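Local coordinates for protein titin (PDB 3LCY) that spans the muscle sarcomere as a giant scaffold and elastic filament, here a tandem pair of immunoglobulin domains from its A-band part, at residues 107-110 and 111-115. Numbering follows the deposited sequence.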
# COMPACT_ATOMS: atom_id res chain seq x y z
N TYR A 107 10.24 -10.02 6.61
CA TYR A 107 10.14 -9.72 8.03
C TYR A 107 9.55 -10.93 8.73
O TYR A 107 8.49 -10.83 9.36
CB TYR A 107 9.25 -8.50 8.25
CG TYR A 107 9.61 -7.28 7.42
CD1 TYR A 107 10.69 -6.47 7.76
CD2 TYR A 107 8.86 -6.93 6.31
CE1 TYR A 107 11.02 -5.35 7.01
CE2 TYR A 107 9.18 -5.81 5.55
CZ TYR A 107 10.25 -5.03 5.90
OH TYR A 107 10.57 -3.92 5.15
N PRO A 108 10.23 -12.09 8.63
CA PRO A 108 9.72 -13.35 9.16
C PRO A 108 9.34 -13.25 10.63
O PRO A 108 10.04 -12.61 11.41
CB PRO A 108 10.91 -14.30 9.00
CG PRO A 108 11.69 -13.73 7.87
CD PRO A 108 11.55 -12.24 7.99
N LEU A 109 8.22 -13.88 10.99
CA LEU A 109 7.78 -13.92 12.38
C LEU A 109 8.46 -15.08 13.11
O LEU A 109 8.53 -16.20 12.59
CB LEU A 109 6.26 -14.08 12.45
CG LEU A 109 5.41 -12.95 11.89
CD1 LEU A 109 3.93 -13.31 11.93
CD2 LEU A 109 5.67 -11.65 12.64
N LYS A 110 8.94 -14.82 14.32
CA LYS A 110 9.53 -15.87 15.15
C LYS A 110 8.44 -16.60 15.93
O LYS A 110 7.33 -16.09 16.08
CB LYS A 110 10.56 -15.28 16.11
CG LYS A 110 11.78 -14.67 15.43
CD LYS A 110 12.78 -14.15 16.45
CE LYS A 110 13.22 -15.25 17.41
NZ LYS A 110 13.83 -16.41 16.69
N GLU A 111 8.75 -17.79 16.42
CA GLU A 111 7.77 -18.59 17.14
C GLU A 111 7.45 -17.99 18.50
O GLU A 111 6.30 -17.94 18.92
CB GLU A 111 8.28 -20.02 17.33
CG GLU A 111 7.28 -20.94 18.01
CD GLU A 111 7.92 -22.20 18.56
OE1 GLU A 111 7.19 -23.03 19.14
OE2 GLU A 111 9.15 -22.37 18.40
N LYS A 112 8.49 -17.54 19.20
CA LYS A 112 8.35 -17.02 20.55
C LYS A 112 8.87 -15.60 20.67
O LYS A 112 9.88 -15.25 20.08
CB LYS A 112 9.09 -17.93 21.54
CG LYS A 112 8.52 -19.33 21.63
CD LYS A 112 9.22 -20.13 22.72
CE LYS A 112 9.00 -19.50 24.09
NZ LYS A 112 9.67 -20.30 25.15
N TYR A 113 8.16 -14.79 21.45
CA TYR A 113 8.61 -13.43 21.74
C TYR A 113 8.69 -13.21 23.24
O TYR A 113 7.87 -13.73 23.99
CB TYR A 113 7.69 -12.40 21.09
CG TYR A 113 7.82 -12.35 19.58
CD1 TYR A 113 8.80 -11.57 18.98
CD2 TYR A 113 6.96 -13.07 18.77
CE1 TYR A 113 8.92 -11.51 17.61
CE2 TYR A 113 7.08 -13.02 17.39
CZ TYR A 113 8.06 -12.24 16.82
OH TYR A 113 8.17 -12.19 15.45
N TYR A 114 9.69 -12.45 23.67
CA TYR A 114 9.95 -12.29 25.10
C TYR A 114 9.81 -10.85 25.57
O TYR A 114 10.43 -9.94 25.02
CB TYR A 114 11.34 -12.82 25.45
CG TYR A 114 11.53 -14.29 25.16
CD1 TYR A 114 11.36 -15.24 26.16
CD2 TYR A 114 11.87 -14.73 23.89
CE1 TYR A 114 11.53 -16.58 25.90
CE2 TYR A 114 12.04 -16.07 23.62
CZ TYR A 114 11.87 -16.99 24.63
OH TYR A 114 12.04 -18.33 24.37
N GLY A 115 9.03 -10.66 26.62
CA GLY A 115 8.83 -9.34 27.19
C GLY A 115 9.31 -9.27 28.63
O GLY A 115 8.98 -10.14 29.42
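Tyr-113 reaches back along the chain and brings its phenol OH up to the peptide N-H of Lys-110. Its OH accepts a hydrogen bond from that backbone N-H, with N of Lys-110 to OH of Tyr-113 at 3.0 Å and an N-H...O angle of 160°. With CG anti to the carbonyl carbon and beside the backbone N (chi1 -71°), the ring lies back along the preceding residues. On the way it passes close to the backbone: CE2 of Tyr-113 lies 3.3 Å from O of Lys-110, an oblique approach to the ring. The hydroxyl also meets Leu-109, whose CA is 3.5 Å and whose CD2 is 3.8 Å from OH of Tyr-113; the leucine side chain crosses the tyrosine at about a right angle. Leu-109 extends the packed side to Ala-188 and Val-125, while Tyr-113 rests on Leu-190. The turn leads into strand 112-116, an outermost strand of one sheet of the second I-set immunoglobulin domain. That strand runs parallel to strand 185-195, as the A' strand does beside strand G in this fold, and backbone hydrogen bonds from Tyr-113 to Asp-191 and Glu-193 pair the two strands. The other side of the turn is loose and faces solvent. Lys-110 keeps its CB 4.0 Å from OH of Tyr-113, but the rest of its chain bends at chi3 and chi4 and leads away. CB of Glu-111 touches C of Lys-110 (3.7 Å), and the extended chain beyond it leads away. Further along, NZ of Lys-112 makes a weak hydrogen bond with OH of Tyr-114 at 3.2 Å and a long, weak ion pair with Glu-193.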